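Local coordinates for protein adenylate kinase (Schistosoma mansoni, PDB 3UMF) that catalyses the reversible transfer of a phosphoryl group between adenine nucleotides, converting ATP and AMP into two molecules of ADP, at residues K48-F53 with H110-G115; N56-G61 with K98-K103; K42-E47 with G198-I203; C135-D140 with D205-E210. One frame throughout, in Å; residues are numbered along the deposited sequence.

Interaction 1. Residues K48-F53 with H110-G115; sequences KLVQKF and HFLIDG
One methyl carbon, CD1 of L112, carries the strand's side of this contact and meets two consecutive helix residues, L49 and V50. It lies 3.8 Å from L49 CB and 3.9 Å from V50 CG2, and L49 CD1 comes to 4.0 Å from the same L112 CD1. No hydrogen bond crosses between the segments, so van der Waals packing alone joins them. The L49 and L112 side chains run at about a right angle to each other, which brings the L112 methyl against the base of the leucine as well as one of its tips.

Torsions explain the reach. In L112 the second torsion (chi2 177°) sets CD1 anti to CA, at the far end of an extended branch. V50 has CG1 anti to its backbone N (chi1 170°), leaving CG2 as the methyl turned to the strand. The CA atoms of V50 and L112 are nonetheless 8.1 Å apart, a spacing bridged by these side chains.

In the second shell, L112 also packs on I32 and V34 of the adjoining strand and on F55, while L49 is backed by F204 and N208. Two residues beyond L112, D114 forms a salt bridge with K42, the lysine of the P-loop sequence, and accepts a hydrogen bond from H57. Helix 42-53 covers one face of the parallel sheet: strand 110-114 lies beneath it, between strands 56-58 and 30-35, and helix 200-212 packs alongside.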
loop_
_atom_site.group_PDB
_atom_site.type_symbol
_atom_site.label_atom_id
_atom_site.label_comp_id
_atom_site.label_asym_id
_atom_site.label_seq_id
_atom_site.Cartn_x
_atom_site.Cartn_y
_atom_site.Cartn_z
ATOM N N LYS A 48 11.313 3.155 -6.707
ATOM C CA LYS A 48 11.819 4.303 -7.447
ATOM C C LYS A 48 11.420 5.616 -6.780
ATOM O O LYS A 48 12.191 6.572 -6.779
ATOM C CB LYS A 48 11.349 4.247 -8.904
ATOM C CG LYS A 48 11.678 2.923 -9.583
ATOM C CD LYS A 48 12.239 3.120 -10.974
ATOM C CE LYS A 48 11.238 3.787 -11.889
ATOM N NZ LYS A 48 11.885 4.205 -13.160
ATOM N N LEU A 49 10.223 5.654 -6.199
ATOM C CA LEU A 49 9.763 6.836 -5.470
ATOM C C LEU A 49 10.620 7.104 -4.236
ATOM O O LEU A 49 11.015 8.239 -3.978
ATOM C CB LEU A 49 8.300 6.677 -5.054
ATOM C CG LEU A 49 7.251 6.819 -6.158
ATOM C CD1 LEU A 49 5.869 6.499 -5.610
ATOM C CD2 LEU A 49 7.283 8.222 -6.746
ATOM N N VAL A 50 10.899 6.049 -3.477
ATOM C CA VAL A 50 11.740 6.156 -2.290
ATOM C C VAL A 50 13.147 6.602 -2.670
ATOM O O VAL A 50 13.770 7.392 -1.964
ATOM C CB VAL A 50 11.798 4.817 -1.522
ATOM C CG1 VAL A 50 12.858 4.858 -0.431
ATOM C CG2 VAL A 50 10.438 4.492 -0.930
ATOM N N GLN A 51 13.639 6.107 -3.799
ATOM C CA GLN A 51 14.970 6.474 -4.266
ATOM C C GLN A 51 15.038 7.949 -4.666
ATOM O O GLN A 51 15.980 8.651 -4.301
ATOM C CB GLN A 51 15.401 5.583 -5.433
ATOM C CG GLN A 51 16.837 5.803 -5.878
ATOM C CD GLN A 51 17.211 4.972 -7.090
ATOM O OE1 GLN A 51 17.994 4.027 -6.991
ATOM N NE2 GLN A 51 16.662 5.330 -8.245
ATOM N N LYS A 52 14.036 8.420 -5.402
ATOM C CA LYS A 52 14.016 9.807 -5.858
ATOM C C LYS A 52 13.668 10.792 -4.742
ATOM O O LYS A 52 14.320 11.825 -4.596
ATOM C CB LYS A 52 13.032 9.980 -7.029
ATOM C CG LYS A 52 12.935 11.412 -7.568
ATOM C CD LYS A 52 11.835 11.545 -8.617
ATOM C CE LYS A 52 11.798 12.941 -9.231
ATOM N NZ LYS A 52 12.924 13.170 -10.176
ATOM N N PHE A 53 12.645 10.476 -3.953
ATOM C CA PHE A 53 12.120 11.436 -2.981
ATOM C C PHE A 53 12.543 11.212 -1.532
ATOM O O PHE A 53 12.253 12.047 -0.675
ATOM C CB PHE A 53 10.591 11.480 -3.051
ATOM C CG PHE A 53 10.051 12.046 -4.328
ATOM C CD1 PHE A 53 10.097 13.409 -4.576
ATOM C CD2 PHE A 53 9.484 11.216 -5.278
ATOM C CE1 PHE A 53 9.593 13.932 -5.760
ATOM C CE2 PHE A 53 8.979 11.731 -6.458
ATOM C CZ PHE A 53 9.032 13.090 -6.701
ATOM N N HIS A 110 7.216 12.441 4.776
ATOM C CA HIS A 110 6.404 11.628 3.870
ATOM C C HIS A 110 6.495 10.139 4.189
ATOM O O HIS A 110 7.549 9.634 4.577
ATOM C CB HIS A 110 6.806 11.850 2.410
ATOM C CG HIS A 110 6.715 13.273 1.954
ATOM N ND1 HIS A 110 7.738 14.178 2.134
ATOM C CD2 HIS A 110 5.734 13.938 1.300
ATOM C CE1 HIS A 110 7.387 15.344 1.621
ATOM N NE2 HIS A 110 6.176 15.225 1.107
ATOM N N PHE A 111 5.380 9.443 4.006
ATOM C CA PHE A 111 5.322 8.004 4.200
ATOM C C PHE A 111 4.571 7.356 3.049
ATOM O O PHE A 111 3.431 7.726 2.761
ATOM C CB PHE A 111 4.616 7.671 5.519
ATOM C CG PHE A 111 5.379 8.091 6.741
ATOM C CD1 PHE A 111 5.253 9.374 7.248
ATOM C CD2 PHE A 111 6.227 7.201 7.384
ATOM C CE1 PHE A 111 5.961 9.762 8.372
ATOM C CE2 PHE A 111 6.937 7.587 8.513
ATOM C CZ PHE A 111 6.802 8.867 9.004
ATOM N N LEU A 112 5.224 6.411 2.380
ATOM C CA LEU A 112 4.544 5.536 1.435
ATOM C C LEU A 112 4.113 4.290 2.190
ATOM O O LEU A 112 4.957 3.559 2.715
ATOM C CB LEU A 112 5.486 5.123 0.299
ATOM C CG LEU A 112 5.734 6.074 -0.872
ATOM C CD1 LEU A 112 6.758 5.470 -1.824
ATOM C CD2 LEU A 112 4.443 6.365 -1.607
ATOM N N ILE A 113 2.808 4.049 2.268
ATOM C CA ILE A 113 2.317 2.807 2.854
ATOM C C ILE A 113 1.976 1.837 1.735
ATOM O O ILE A 113 0.996 2.028 1.011
ATOM C CB ILE A 113 1.068 3.012 3.727
ATOM C CG1 ILE A 113 1.112 4.364 4.444
ATOM C CG2 ILE A 113 0.926 1.852 4.710
ATOM C CD1 ILE A 113 2.153 4.466 5.531
ATOM N N ASP A 114 2.780 0.788 1.613
ATOM C CA ASP A 114 2.676 -0.149 0.502
ATOM C C ASP A 114 1.552 -1.157 0.725
ATOM O O ASP A 114 1.548 -1.889 1.717
ATOM C CB ASP A 114 4.018 -0.872 0.313
ATOM C CG ASP A 114 4.144 -1.543 -1.044
ATOM O OD1 ASP A 114 3.167 -2.173 -1.495
ATOM O OD2 ASP A 114 5.227 -1.443 -1.659
ATOM N N GLY A 115 0.595 -1.185 -0.201
ATOM C CA GLY A 115 -0.495 -2.146 -0.157
ATOM C C GLY A 115 -1.473 -1.908 0.983
ATOM O O GLY A 115 -1.976 -2.857 1.585
#

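Interaction 2. Residues N56-G61 with K98-K103; sequences NHLSSG and KEAMIK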
loop_
_atom_site.group_PDB
_atom_site.type_symbol
_atom_site.label_atom_id
_atom_site.label_comp_id
_atom_site.label_asym_id
_atom_site.label_seq_id
_atom_site.Cartn_x
_atom_site.Cartn_y
_atom_site.Cartn_z
ATOM N N ASN A 56 9.864 7.708 3.473
ATOM C CA ASN A 56 9.837 6.535 4.344
ATOM C C ASN A 56 8.937 5.484 3.700
ATOM O O ASN A 56 7.898 5.814 3.127
ATOM C CB ASN A 56 9.334 6.888 5.741
ATOM C CG ASN A 56 10.287 7.808 6.489
ATOM O OD1 ASN A 56 9.964 8.964 6.767
ATOM N ND2 ASN A 56 11.465 7.292 6.825
ATOM N N HIS A 57 9.340 4.221 3.774
ATOM C CA HIS A 57 8.577 3.152 3.146
ATOM C C HIS A 57 8.123 2.147 4.199
ATOM O O HIS A 57 8.943 1.486 4.839
ATOM C CB HIS A 57 9.409 2.475 2.052
ATOM C CG HIS A 57 8.627 1.542 1.178
ATOM N ND1 HIS A 57 9.215 0.791 0.184
ATOM C CD2 HIS A 57 7.307 1.239 1.146
ATOM C CE1 HIS A 57 8.293 0.063 -0.421
ATOM N NE2 HIS A 57 7.127 0.316 0.144
ATOM N N LEU A 58 6.811 2.048 4.383
ATOM C CA LEU A 58 6.248 1.169 5.399
ATOM C C LEU A 58 5.356 0.104 4.774
ATOM O O LEU A 58 4.610 0.377 3.837
ATOM C CB LEU A 58 5.420 1.975 6.407
ATOM C CG LEU A 58 6.085 3.093 7.215
ATOM C CD1 LEU A 58 5.054 3.754 8.119
ATOM C CD2 LEU A 58 7.255 2.562 8.032
ATOM N N SER A 59 5.433 -1.111 5.306
ATOM C CA SER A 59 4.526 -2.180 4.914
ATOM C C SER A 59 4.146 -2.977 6.155
ATOM O O SER A 59 4.951 -3.111 7.075
ATOM C CB SER A 59 5.171 -3.086 3.866
ATOM O OG SER A 59 6.207 -3.871 4.431
ATOM N N SER A 60 2.924 -3.499 6.183
ATOM C CA SER A 60 2.451 -4.236 7.345
ATOM C C SER A 60 3.282 -5.496 7.556
ATOM O O SER A 60 3.613 -5.840 8.688
ATOM C CB SER A 60 0.965 -4.578 7.210
ATOM O OG SER A 60 0.729 -5.437 6.110
ATOM N N GLY A 61 3.626 -6.161 6.456
ATOM C CA GLY A 61 4.463 -7.349 6.493
ATOM C C GLY A 61 5.802 -7.141 7.180
ATOM O O GLY A 61 6.201 -7.948 8.021
ATOM N N LYS A 98 1.618 3.418 13.438
ATOM C CA LYS A 98 1.713 4.643 14.222
ATOM C C LYS A 98 3.058 4.737 14.930
ATOM O O LYS A 98 3.686 5.795 14.949
ATOM C CB LYS A 98 0.580 4.692 15.250
ATOM C CG LYS A 98 0.463 6.002 16.012
ATOM C CD LYS A 98 -0.671 5.932 17.026
ATOM C CE LYS A 98 -1.127 7.314 17.457
ATOM N NZ LYS A 98 -2.286 7.241 18.390
ATOM N N GLU A 99 3.497 3.621 15.502
ATOM C CA GLU A 99 4.757 3.580 16.232
ATOM C C GLU A 99 5.933 3.846 15.299
ATOM O O GLU A 99 6.869 4.559 15.658
ATOM C CB GLU A 99 4.934 2.226 16.924
ATOM C CG GLU A 99 6.172 2.142 17.797
ATOM C CD GLU A 99 6.673 0.720 17.973
ATOM O OE1 GLU A 99 7.895 0.540 18.159
ATOM O OE2 GLU A 99 5.845 -0.216 17.929
ATOM N N ALA A 100 5.878 3.277 14.100
ATOM C CA ALA A 100 6.933 3.476 13.113
ATOM C C ALA A 100 6.966 4.913 12.587
ATOM O O ALA A 100 8.038 5.463 12.335
ATOM C CB ALA A 100 6.775 2.489 11.961
ATOM N N MET A 101 5.793 5.523 12.436
ATOM C CA MET A 101 5.702 6.887 11.918
ATOM C C MET A 101 6.247 7.927 12.902
ATOM O O MET A 101 6.941 8.861 12.498
ATOM C CB MET A 101 4.263 7.216 11.509
ATOM C CG MET A 101 3.768 6.401 10.316
ATOM S SD MET A 101 2.034 6.688 9.915
ATOM C CE MET A 101 2.019 8.466 9.705
ATOM N N ILE A 102 5.936 7.759 14.185
ATOM C CA ILE A 102 6.436 8.644 15.235
ATOM C C ILE A 102 7.956 8.577 15.282
ATOM O O ILE A 102 8.639 9.578 15.514
ATOM C CB ILE A 102 5.874 8.237 16.617
ATOM C CG1 ILE A 102 4.367 8.502 16.677
ATOM C CG2 ILE A 102 6.579 8.982 17.738
ATOM C CD1 ILE A 102 3.722 8.083 17.986
ATOM N N LYS A 103 8.472 7.381 15.024
ATOM C CA LYS A 103 9.894 7.093 15.072
ATOM C C LYS A 103 10.650 7.694 13.882
ATOM O O LYS A 103 11.840 7.990 13.987
ATOM C CB LYS A 103 10.080 5.567 15.103
ATOM C CG LYS A 103 11.458 5.077 15.501
ATOM C CD LYS A 103 11.552 3.568 15.324
ATOM C CE LYS A 103 12.544 2.945 16.294
ATOM N NZ LYS A 103 13.838 2.596 15.649
#
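L58 projects from strand 56-58, an outermost strand of the parallel Rossmann-like sheet, onto A100 and M101 of helix 90-104. The closest CA pair, L58 and A100, is 8.1 Å apart. Followed outward, L58 begins with a CB and a CG that have no helix atom of the 98-103 segment within 4.2 Å; contact starts at the fork. CD2 meets the single methyl of A100, with L58 CD2 and A100 CB at 4.0 Å. The other branch, CD1, is anti to CA (chi2 179°) and extends to M101 CG, the two carbons (L58 CD1 and M101 CG) being 3.7 Å apart. The leucine fork thus spans neighbouring helix residues, and its chain runs at about a right angle to that of M101.

Alternation along the strand separates the layers: L58 meets helix 90-104, whereas the preceding H57 touches C46 and V50 of helix 42-53. This is consistent with helices on both faces of the sheet, as in the three-layer fold of the family. Just past the strand, S59 is the N-cap of helix 60-68, its OG accepting from D62 N; in adenylate kinases this helix belongs to the part that binds the nucleoside monophosphate.

M101 also packs on F111, L26, V130 and C131. It touches L58 through CG; beyond that atom M101 SD is already 4.6 Å from L58 CD1, and a bend at chi3 (55°) carries CE further off.

Interaction 3. Residues K42-E47 with G198-I203; sequences KGTQCE and GTVDAI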
loop_
_atom_site.group_PDB
_atom_site.type_symbol
_atom_site.label_atom_id
_atom_site.label_comp_id
_atom_site.label_asym_id
_atom_site.label_seq_id
_atom_site.Cartn_x
_atom_site.Cartn_y
_atom_site.Cartn_z
ATOM N N LYS A 42 3.472 -2.224 -8.843
ATOM C CA LYS A 42 3.539 -1.197 -7.804
ATOM C C LYS A 42 4.826 -1.283 -6.990
ATOM O O LYS A 42 5.318 -0.270 -6.490
ATOM C CB LYS A 42 2.312 -1.243 -6.878
ATOM C CG LYS A 42 2.243 -2.442 -5.924
ATOM C CD LYS A 42 1.394 -2.109 -4.690
ATOM C CE LYS A 42 1.066 -3.347 -3.855
ATOM N NZ LYS A 42 2.268 -4.032 -3.308
ATOM N N GLY A 43 5.369 -2.490 -6.864
ATOM C CA GLY A 43 6.591 -2.703 -6.111
ATOM C C GLY A 43 7.747 -1.906 -6.682
ATOM O O GLY A 43 8.465 -1.225 -5.948
ATOM N N THR A 44 7.924 -1.992 -7.997
ATOM C CA THR A 44 8.986 -1.268 -8.680
ATOM C C THR A 44 8.810 0.241 -8.515
ATOM O O THR A 44 9.764 0.956 -8.211
ATOM C CB THR A 44 9.028 -1.630 -10.181
ATOM O OG1 THR A 44 9.285 -3.032 -10.327
ATOM C CG2 THR A 44 10.114 -0.844 -10.894
ATOM N N GLN A 45 7.584 0.715 -8.696
ATOM C CA GLN A 45 7.290 2.143 -8.595
ATOM C C GLN A 45 7.575 2.697 -7.197
ATOM O O GLN A 45 8.131 3.787 -7.066
ATOM C CB GLN A 45 5.841 2.415 -9.012
ATOM C CG GLN A 45 5.548 2.048 -10.465
ATOM C CD GLN A 45 6.390 2.843 -11.445
ATOM O OE1 GLN A 45 6.663 4.022 -11.226
ATOM N NE2 GLN A 45 6.809 2.198 -12.531
ATOM N N CYS A 46 7.212 1.943 -6.161
ATOM C CA CYS A 46 7.488 2.355 -4.785
ATOM C C CYS A 46 8.985 2.475 -4.508
ATOM O O CYS A 46 9.421 3.394 -3.814
ATOM C CB CYS A 46 6.851 1.388 -3.782
ATOM S SG CYS A 46 5.055 1.535 -3.614
ATOM N N GLU A 47 9.767 1.544 -5.045
ATOM C CA GLU A 47 11.218 1.577 -4.881
ATOM C C GLU A 47 11.800 2.829 -5.515
ATOM O O GLU A 47 12.667 3.483 -4.940
ATOM C CB GLU A 47 11.859 0.342 -5.520
ATOM C CG GLU A 47 11.595 -0.954 -4.784
ATOM C CD GLU A 47 12.109 -2.160 -5.544
ATOM O OE1 GLU A 47 12.724 -1.971 -6.616
ATOM O OE2 GLU A 47 11.893 -3.298 -5.076
ATOM N N GLY A 198 1.543 1.015 -19.331
ATOM C CA GLY A 198 2.706 1.499 -20.057
ATOM C C GLY A 198 4.007 0.945 -19.506
ATOM O O GLY A 198 4.002 0.001 -18.716
ATOM N N THR A 199 5.125 1.534 -19.922
ATOM C CA THR A 199 6.439 1.104 -19.452
ATOM C C THR A 199 6.709 1.597 -18.035
ATOM O O THR A 199 5.993 2.460 -17.527
ATOM C CB THR A 199 7.558 1.623 -20.365
ATOM O OG1 THR A 199 7.605 3.053 -20.295
ATOM C CG2 THR A 199 7.319 1.185 -21.804
ATOM N N VAL A 200 7.751 1.058 -17.409
ATOM C CA VAL A 200 8.114 1.444 -16.050
ATOM C C VAL A 200 8.451 2.935 -15.973
ATOM O O VAL A 200 8.020 3.630 -15.052
ATOM C CB VAL A 200 9.295 0.596 -15.516
ATOM C CG1 VAL A 200 9.763 1.113 -14.165
ATOM C CG2 VAL A 200 8.892 -0.867 -15.414
ATOM N N ASP A 201 9.198 3.420 -16.961
ATOM C CA ASP A 201 9.595 4.827 -17.028
ATOM C C ASP A 201 8.416 5.770 -17.283
ATOM O O ASP A 201 8.348 6.852 -16.702
ATOM C CB ASP A 201 10.663 5.032 -18.108
ATOM C CG ASP A 201 11.981 4.359 -17.765
ATOM O OD1 ASP A 201 12.383 4.396 -16.582
ATOM O OD2 ASP A 201 12.618 3.795 -18.680
ATOM N N ALA A 202 7.502 5.366 -18.163
ATOM C CA ALA A 202 6.333 6.183 -18.476
ATOM C C ALA A 202 5.401 6.287 -17.273
ATOM O O ALA A 202 4.827 7.345 -17.003
ATOM C CB ALA A 202 5.589 5.614 -19.678
ATOM N N ILE A 203 5.254 5.180 -16.555
ATOM C CA ILE A 203 4.445 5.157 -15.343
ATOM C C ILE A 203 5.057 6.056 -14.268
ATOM O O ILE A 203 4.351 6.822 -13.614
ATOM C CB ILE A 203 4.304 3.718 -14.795
ATOM C CG1 ILE A 203 3.468 2.862 -15.753
ATOM C CG2 ILE A 203 3.662 3.722 -13.418
ATOM C CD1 ILE A 203 3.596 1.373 -15.493
#
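The side-chain amide of Q45 is the flat group here, in contact with V200 and I203. I203 CG2 lies over one face, almost directly above the amide carbon, with Q45 CD and I203 CG2 3.5 Å apart. V200 CG1 lies beyond the nitrogen end, tilted to the other side of the plane, 3.5 Å from Q45 NE2. At the edge, close to the amide plane, is V200 O, which accepts a hydrogen bond of 3.1 Å from Q45 NE2. The bond is nearly straight at the hydrogen (162°), and the donor approaches in the carbonyl plane on a lone pair, with a C=O...N angle of 119°. A bend at chi2 (-61°) swings the glutamine chain round to this position; Q45 and I203 side chains run at about a right angle.

Beside it, T44 CG2 touches V200 CG1 at 3.8 Å, an apolar contact nearer the surface. T199 is the N-cap of helix 200-212, and its OG1 receives A202 N at 3.1 Å, a capping bond in the same first turn that carries V200 O. Helix 42-53 begins at the end of the P-loop, and F139 packs against both Q45 and I203.

Chemically, the contact has one directed bond among apolar ones. It joins a buried glutamine to the first turn of the C-terminal helix, fixes the rotation of the amide, with I203 CG2 against one face, and gives its NE2 a polar partner.

Interaction 4. Residues C135-D140 with D205-E210; sequences CVINFD and DKVNHE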
loop_
_atom_site.group_PDB
_atom_site.type_symbol
_atom_site.label_atom_id
_atom_site.label_comp_id
_atom_site.label_asym_id
_atom_site.label_seq_id
_atom_site.Cartn_x
_atom_site.Cartn_y
_atom_site.Cartn_z
ATOM N N CYS A 135 -2.943 11.472 -0.187
ATOM C CA CYS A 135 -3.579 10.944 -1.387
ATOM C C CYS A 135 -3.422 9.432 -1.466
ATOM O O CYS A 135 -2.724 8.826 -0.651
ATOM C CB CYS A 135 -2.985 11.597 -2.643
ATOM S SG CYS A 135 -1.229 11.248 -2.923
ATOM N N VAL A 136 -4.087 8.836 -2.448
ATOM C CA VAL A 136 -3.961 7.419 -2.726
ATOM C C VAL A 136 -3.482 7.250 -4.161
ATOM O O VAL A 136 -4.041 7.848 -5.080
ATOM C CB VAL A 136 -5.315 6.695 -2.559
ATOM C CG1 VAL A 136 -5.178 5.212 -2.885
ATOM C CG2 VAL A 136 -5.853 6.888 -1.149
ATOM N N ILE A 137 -2.432 6.462 -4.352
ATOM C CA ILE A 137 -1.990 6.120 -5.698
ATOM C C ILE A 137 -2.535 4.747 -6.053
ATOM O O ILE A 137 -2.190 3.746 -5.420
ATOM C CB ILE A 137 -0.452 6.101 -5.821
ATOM C CG1 ILE A 137 0.142 7.408 -5.295
ATOM C CG2 ILE A 137 -0.037 5.888 -7.268
ATOM C CD1 ILE A 137 1.656 7.450 -5.346
ATOM N N ASN A 138 -3.405 4.705 -7.051
ATOM C CA ASN A 138 -3.955 3.447 -7.528
ATOM C C ASN A 138 -3.305 3.064 -8.850
ATOM O O ASN A 138 -3.591 3.668 -9.884
ATOM C CB ASN A 138 -5.476 3.560 -7.692
ATOM C CG ASN A 138 -6.117 2.263 -8.159
ATOM O OD1 ASN A 138 -5.560 1.178 -7.981
ATOM N ND2 ASN A 138 -7.299 2.372 -8.758
ATOM N N PHE A 139 -2.413 2.076 -8.812
ATOM C CA PHE A 139 -1.769 1.575 -10.024
ATOM C C PHE A 139 -2.700 0.590 -10.720
ATOM O O PHE A 139 -2.715 -0.601 -10.401
ATOM C CB PHE A 139 -0.430 0.908 -9.698
ATOM C CG PHE A 139 0.647 1.877 -9.291
ATOM C CD1 PHE A 139 1.251 2.695 -10.232
ATOM C CD2 PHE A 139 1.062 1.969 -7.970
ATOM C CE1 PHE A 139 2.243 3.587 -9.865
ATOM C CE2 PHE A 139 2.055 2.859 -7.597
ATOM C CZ PHE A 139 2.645 3.671 -8.546
ATOM N N ASP A 140 -3.465 1.099 -11.681
ATOM C CA ASP A 140 -4.568 0.358 -12.272
ATOM C C ASP A 140 -4.178 -0.357 -13.560
ATOM O O ASP A 140 -3.600 0.245 -14.465
ATOM C CB ASP A 140 -5.734 1.314 -12.548
ATOM C CG ASP A 140 -6.948 0.608 -13.124
ATOM O OD1 ASP A 140 -7.355 -0.437 -12.568
ATOM O OD2 ASP A 140 -7.497 1.098 -14.133
ATOM N N ASP A 205 7.148 8.633 -14.590
ATOM C CA ASP A 205 7.028 10.038 -14.975
ATOM C C ASP A 205 5.619 10.576 -14.711
ATOM O O ASP A 205 5.455 11.693 -14.215
ATOM C CB ASP A 205 7.399 10.234 -16.448
ATOM C CG ASP A 205 8.889 10.046 -16.712
ATOM O OD1 ASP A 205 9.693 10.167 -15.763
ATOM O OD2 ASP A 205 9.256 9.790 -17.878
ATOM N N LYS A 206 4.604 9.779 -15.039
ATOM C CA LYS A 206 3.214 10.179 -14.809
ATOM C C LYS A 206 2.899 10.313 -13.318
ATOM O O LYS A 206 2.237 11.265 -12.904
ATOM C CB LYS A 206 2.248 9.193 -15.472
ATOM C CG LYS A 206 0.775 9.571 -15.342
ATOM C CD LYS A 206 0.493 10.947 -15.932
ATOM C CE LYS A 206 -1.007 11.225 -15.996
ATOM N NZ LYS A 206 -1.306 12.615 -16.442
ATOM N N VAL A 207 3.380 9.363 -12.519
ATOM C CA VAL A 207 3.190 9.410 -11.071
ATOM C C VAL A 207 3.763 10.692 -10.478
ATOM O O VAL A 207 3.121 11.352 -9.661
ATOM C CB VAL A 207 3.842 8.195 -10.366
ATOM C CG1 VAL A 207 3.861 8.398 -8.862
ATOM C CG2 VAL A 207 3.102 6.922 -10.715
ATOM N N ASN A 208 4.972 11.048 -10.899
ATOM C CA ASN A 208 5.616 12.263 -10.409
ATOM C C ASN A 208 4.879 13.524 -10.840
ATOM O O ASN A 208 4.848 14.509 -10.106
ATOM C CB ASN A 208 7.080 12.319 -10.851
ATOM C CG ASN A 208 7.918 11.228 -10.214
ATOM O OD1 ASN A 208 7.552 10.674 -9.177
ATOM N ND2 ASN A 208 9.051 10.917 -10.829
ATOM N N HIS A 209 4.289 13.488 -12.032
ATOM C CA HIS A 209 3.510 14.612 -12.538
ATOM C C HIS A 209 2.251 14.813 -11.699
ATOM O O HIS A 209 1.889 15.938 -11.361
ATOM C CB HIS A 209 3.138 14.388 -14.007
ATOM C CG HIS A 209 2.372 15.520 -14.618
ATOM N ND1 HIS A 209 0.997 15.524 -14.710
ATOM C CD2 HIS A 209 2.788 16.686 -15.167
ATOM C CE1 HIS A 209 0.599 16.643 -15.289
ATOM N NE2 HIS A 209 1.667 17.365 -15.577
ATOM N N GLU A 210 1.597 13.711 -11.352
ATOM C CA GLU A 210 0.372 13.773 -10.561
ATOM C C GLU A 210 0.641 14.143 -9.101
ATOM O O GLU A 210 -0.124 14.894 -8.501
ATOM C CB GLU A 210 -0.397 12.454 -10.665
ATOM C CG GLU A 210 -0.887 12.148 -12.070
ATOM C CD GLU A 210 -1.765 13.252 -12.626
ATOM O OE1 GLU A 210 -2.714 13.666 -11.926
ATOM O OE2 GLU A 210 -1.510 13.714 -13.760
#
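V207 of the C-terminal helix packs onto I137 and F139 of strand 135-140, a helix-on-sheet contact in the Rossmann-like core. The nearest CA atoms, those of I137 and V207, are 8.2 Å apart.

Apolar packing accounts for everything between the segments. V207 CG2 comes to 3.5 Å from F139 CE1 and 3.9 Å from F139 CZ, approaching the ring obliquely, while V207 CG1 is more loosely placed, 4.3 Å from I137 CD1. The valine has CG1 anti to its backbone N (chi1 169°), which divides its two methyls between the phenylalanine and the isoleucine. Within the strand, I137 CG2 sits 3.6 Å above the F139 ring plane, offset toward the rim. All three residues are buried; I194 of the neighbouring strand also touches I137 and V207, and K42 of helix 42-53 packs on F139.

Polar interactions stay within the helix segment and do not reach strand 135-140. K206 NZ makes a salt bridge of 2.9 Å with E210 OE2, one turn on, and H209 ND1 donates to the same E210 OE2 at 3.2 Å. The other carboxylate oxygen, E210 OE1, pairs with K213, so the glutamate's negative charge is probably well balanced. The carboxylate oxygen is held from both faces: K206 NZ and H209 ND1 reach E210 OE2 from opposite sides of its plane, while that oxygen lies within 3° of the H209 ring plane.

In the fold
From the N terminus, helix 42-53 opens two contacts in turn: interaction 3 at 42-47 and interaction 1 at 48-53. Interaction 2 opens next, at 56-61, and is the first to close, at 98-103; interaction 1 closes at 110-115 around it. Backbone bonds between strands 56-58 and 110-114 join these two directly. Interaction 3 closes only at 198-203, enclosing both. Interaction 4 opens at 135-140 and closes at 205-210, so it crosses interaction 3; F139 of interaction 4 lies against Q45 and I203 of interaction 3. Together they tie helices 42-53 and 200-212 to each other and to one sheet face, and helix 90-104 to the other.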